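Long-range contact in MOG1 protein (Saccharomyces cerevisiae, PDB 1JHS), which binds the small GTPase Ran (yeast Gsp1) and acts with it in nuclear protein import and poly(A)+ mRNA export: residues A[15-23]-A[47-57]. The protein carries 1 engineered substitution. Residues are numbered along the deposited sequence; the frame is centred on the assembly and turned at random.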
loop_
_atom_site.group_PDB
_atom_site.type_symbol
_atom_site.label_atom_id
_atom_site.label_comp_id
_atom_site.label_asym_id
_atom_site.label_seq_id
_atom_site.Cartn_x
_atom_site.Cartn_y
_atom_site.Cartn_z
ATOM N N THR A 15 -10.022 2.071 -9.265
ATOM C CA THR A 15 -8.725 1.409 -9.298
ATOM C C THR A 15 -9.113 -0.061 -9.269
ATOM O O THR A 15 -10.268 -0.395 -9.588
ATOM C CB THR A 15 -7.811 1.813 -8.096
ATOM O OG1 THR A 15 -6.535 1.161 -8.232
ATOM C CG2 THR A 15 -8.444 1.435 -6.764
ATOM N N VAL A 16 -8.190 -0.948 -8.919
ATOM C CA VAL A 16 -8.554 -2.367 -8.874
ATOM C C VAL A 16 -8.101 -2.979 -7.568
ATOM O O VAL A 16 -7.201 -2.443 -6.923
ATOM C CB VAL A 16 -7.886 -3.156 -10.023
ATOM C CG1 VAL A 16 -8.331 -2.600 -11.366
ATOM C CG2 VAL A 16 -6.340 -3.069 -9.902
ATOM N N VAL A 17 -8.767 -4.069 -7.163
ATOM C CA VAL A 17 -8.374 -4.834 -5.983
ATOM C C VAL A 17 -8.555 -6.328 -6.314
ATOM O O VAL A 17 -9.304 -6.696 -7.241
ATOM C CB VAL A 17 -9.178 -4.469 -4.676
ATOM C CG1 VAL A 17 -9.087 -2.959 -4.400
ATOM C CG2 VAL A 17 -10.614 -4.944 -4.776
ATOM N N PRO A 18 -7.858 -7.214 -5.584
ATOM C CA PRO A 18 -7.998 -8.647 -5.875
ATOM C C PRO A 18 -9.347 -9.230 -5.500
ATOM O O PRO A 18 -10.046 -8.708 -4.637
ATOM C CB PRO A 18 -6.909 -9.305 -5.014
ATOM C CG PRO A 18 -5.923 -8.189 -4.744
ATOM C CD PRO A 18 -6.852 -6.994 -4.539
ATOM N N PRO A 19 -9.719 -10.346 -6.148
ATOM C CA PRO A 19 -11.002 -10.953 -5.792
ATOM C C PRO A 19 -10.912 -11.466 -4.342
ATOM O O PRO A 19 -9.827 -11.799 -3.848
ATOM C CB PRO A 19 -11.158 -12.078 -6.819
ATOM C CG PRO A 19 -9.733 -12.370 -7.295
ATOM C CD PRO A 19 -9.122 -10.989 -7.337
ATOM N N GLY A 20 -12.038 -11.479 -3.646
ATOM C CA GLY A 20 -12.032 -11.951 -2.271
ATOM C C GLY A 20 -11.712 -10.869 -1.256
ATOM O O GLY A 20 -11.681 -11.148 -0.046
ATOM N N PHE A 21 -11.452 -9.649 -1.729
ATOM C CA PHE A 21 -11.145 -8.534 -0.834
ATOM C C PHE A 21 -12.436 -7.746 -0.648
ATOM O O PHE A 21 -13.092 -7.395 -1.626
ATOM C CB PHE A 21 -10.064 -7.621 -1.428
ATOM C CG PHE A 21 -8.662 -8.081 -1.154
ATOM C CD1 PHE A 21 -8.200 -9.294 -1.659
ATOM C CD2 PHE A 21 -7.786 -7.291 -0.392
ATOM C CE1 PHE A 21 -6.889 -9.720 -1.414
ATOM C CE2 PHE A 21 -6.478 -7.712 -0.146
ATOM C CZ PHE A 21 -6.030 -8.938 -0.662
ATOM N N ILE A 22 -12.799 -7.483 0.599
ATOM C CA ILE A 22 -14.026 -6.769 0.883
ATOM C C ILE A 22 -13.765 -5.316 1.258
ATOM O O ILE A 22 -12.729 -4.983 1.842
ATOM C CB ILE A 22 -14.798 -7.452 2.039
ATOM C CG1 ILE A 22 -16.040 -6.638 2.404
ATOM C CG2 ILE A 22 -13.914 -7.562 3.246
ATOM C CD1 ILE A 22 -16.897 -7.312 3.465
ATOM N N ASP A 23 -14.719 -4.465 0.889
ATOM C CA ASP A 23 -14.677 -3.045 1.189
ATOM C C ASP A 23 -15.101 -2.964 2.655
ATOM O O ASP A 23 -16.262 -3.249 2.978
ATOM C CB ASP A 23 -15.681 -2.309 0.292
ATOM C CG ASP A 23 -15.772 -0.838 0.593
ATOM O OD1 ASP A 23 -15.323 -0.395 1.679
ATOM O OD2 ASP A 23 -16.329 -0.122 -0.270
ATOM N N PHE A 47 -6.601 -19.125 -5.406
ATOM C CA PHE A 47 -6.498 -18.088 -6.406
ATOM C C PHE A 47 -5.064 -18.211 -6.889
ATOM O O PHE A 47 -4.165 -18.564 -6.118
ATOM C CB PHE A 47 -6.760 -16.713 -5.794
ATOM C CG PHE A 47 -8.136 -16.563 -5.206
ATOM C CD1 PHE A 47 -8.428 -17.061 -3.941
ATOM C CD2 PHE A 47 -9.141 -15.908 -5.911
ATOM C CE1 PHE A 47 -9.698 -16.902 -3.385
ATOM C CE2 PHE A 47 -10.412 -15.746 -5.365
ATOM C CZ PHE A 47 -10.689 -16.245 -4.095
ATOM N N GLU A 48 -4.851 -17.941 -8.165
ATOM C CA GLU A 48 -3.517 -18.053 -8.736
ATOM C C GLU A 48 -2.714 -16.769 -8.529
ATOM O O GLU A 48 -1.664 -16.565 -9.146
ATOM C CB GLU A 48 -3.664 -18.390 -10.217
ATOM C CG GLU A 48 -4.686 -19.493 -10.443
ATOM C CD GLU A 48 -4.471 -20.677 -9.508
ATOM O OE1 GLU A 48 -3.431 -21.369 -9.640
ATOM O OE2 GLU A 48 -5.336 -20.913 -8.631
ATOM N N ASP A 49 -3.237 -15.941 -7.626
ATOM C CA ASP A 49 -2.735 -14.625 -7.218
ATOM C C ASP A 49 -1.369 -14.514 -6.566
ATOM O O ASP A 49 -0.646 -13.543 -6.780
ATOM C CB ASP A 49 -3.722 -13.987 -6.207
ATOM C CG ASP A 49 -4.831 -13.273 -6.881
ATOM O OD1 ASP A 49 -5.451 -12.404 -6.251
ATOM O OD2 ASP A 49 -5.077 -13.585 -8.074
ATOM N N GLY A 50 -1.061 -15.473 -5.707
ATOM C CA GLY A 50 0.181 -15.422 -4.972
ATOM C C GLY A 50 -0.077 -14.782 -3.611
ATOM O O GLY A 50 0.827 -14.701 -2.790
ATOM N N LEU A 51 -1.307 -14.324 -3.374
ATOM C CA LEU A 51 -1.663 -13.694 -2.096
ATOM C C LEU A 51 -2.115 -14.750 -1.084
ATOM O O LEU A 51 -2.455 -15.869 -1.460
ATOM C CB LEU A 51 -2.787 -12.665 -2.300
ATOM C CG LEU A 51 -2.505 -11.556 -3.319
ATOM C CD1 LEU A 51 -3.658 -10.529 -3.363
ATOM C CD2 LEU A 51 -1.200 -10.879 -2.925
ATOM N N ALA A 52 -2.087 -14.415 0.202
ATOM C CA ALA A 52 -2.533 -15.370 1.219
ATOM C C ALA A 52 -3.938 -14.926 1.649
ATOM O O ALA A 52 -4.814 -14.767 0.788
ATOM C CB ALA A 52 -1.548 -15.385 2.399
ATOM N N THR A 53 -4.178 -14.727 2.946
ATOM C CA THR A 53 -5.513 -14.290 3.365
ATOM C C THR A 53 -5.494 -13.172 4.392
ATOM O O THR A 53 -6.534 -12.860 4.953
ATOM C CB THR A 53 -6.393 -15.450 3.985
ATOM O OG1 THR A 53 -5.850 -15.849 5.252
ATOM C CG2 THR A 53 -6.430 -16.673 3.075
ATOM N N ASN A 54 -4.337 -12.542 4.616
ATOM C CA ASN A 54 -4.265 -11.505 5.644
ATOM C C ASN A 54 -3.800 -10.115 5.215
ATOM O O ASN A 54 -3.525 -9.292 6.072
ATOM C CB ASN A 54 -3.404 -11.991 6.823
ATOM C CG ASN A 54 -1.944 -12.211 6.436
ATOM O OD1 ASN A 54 -1.579 -12.056 5.271
ATOM N ND2 ASN A 54 -1.101 -12.596 7.414
ATOM N N GLU A 55 -3.724 -9.844 3.917
ATOM C CA GLU A 55 -3.299 -8.502 3.465
ATOM C C GLU A 55 -4.434 -7.481 3.587
ATOM O O GLU A 55 -5.596 -7.841 3.608
ATOM C CB GLU A 55 -2.842 -8.531 1.998
ATOM C CG GLU A 55 -1.724 -9.538 1.705
ATOM C CD GLU A 55 -2.277 -10.917 1.369
ATOM O OE1 GLU A 55 -3.518 -11.086 1.397
ATOM O OE2 GLU A 55 -1.481 -11.824 1.058
ATOM N N SER A 56 -4.087 -6.206 3.686
ATOM C CA SER A 56 -5.097 -5.149 3.761
ATOM C C SER A 56 -4.589 -3.998 2.909
ATOM O O SER A 56 -3.371 -3.788 2.762
ATOM C CB SER A 56 -5.347 -4.703 5.210
ATOM O OG SER A 56 -4.146 -4.398 5.886
ATOM N N ILE A 57 -5.530 -3.273 2.341
ATOM C CA ILE A 57 -5.238 -2.172 1.436
ATOM C C ILE A 57 -5.915 -0.884 1.905
ATOM O O ILE A 57 -7.114 -0.878 2.181
ATOM C CB ILE A 57 -5.787 -2.493 0.009
ATOM C CG1 ILE A 57 -5.159 -3.800 -0.521
ATOM C CG2 ILE A 57 -5.532 -1.298 -0.935
ATOM C CD1 ILE A 57 -5.829 -4.347 -1.841
#
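Phe21 drives its ring across the side chains of Leu51, Glu55 and Ile57, crossing each at about a right angle. Its CD2 lies 3.8 Å from Ile57 CD1, and its CE1 3.9 Å from Leu51 CD1. The turn brings the ring beneath Pro18, and CG, anti to the carbonyl carbon (chi1 -85°), carries it inward: Pro18 CD sits 3.9 Å above the plane, over the ring centre. Pro18 joins the same cluster, its CG reaching Leu51 CD1 at 3.5 Å and its CD meeting the tip of Ile57. Replacing Phe21 by an alanine removes the ring and is likely to open a gap beneath Pro18 and leave Leu51 CD1 and Ile57 CD1 without the surface they share.

The carboxylate of Glu55 borders this cluster, its plane 25° from that of the ring. OE1 stands 3.9 Å from Phe21 CZ and is hydrogen-bonded to Asn39, while OE2 accepts a nearly straight hydrogen bond from Ala52 N through its syn lone pair and is salt-bridged to Arg164, a charge likely to favour the ionised carboxylate.

On the solvent side the contact thins to Pro19 and Phe47, which slide past one another with CG of the proline 3.8 Å from CD2 of the ring. Asp49 OD1 rests against Pro18 CB and is salt-bridged to Arg41.

The type II turn 18-21, with Gly20 at positive phi, links strand 13-17 of the small sheet to edge strand 21-23 of the large one; strand 34-39 lies between 21-23 and 56-63, and helix 163-178 packs on Pro18 through Leu171 and on Ile57 through Met175.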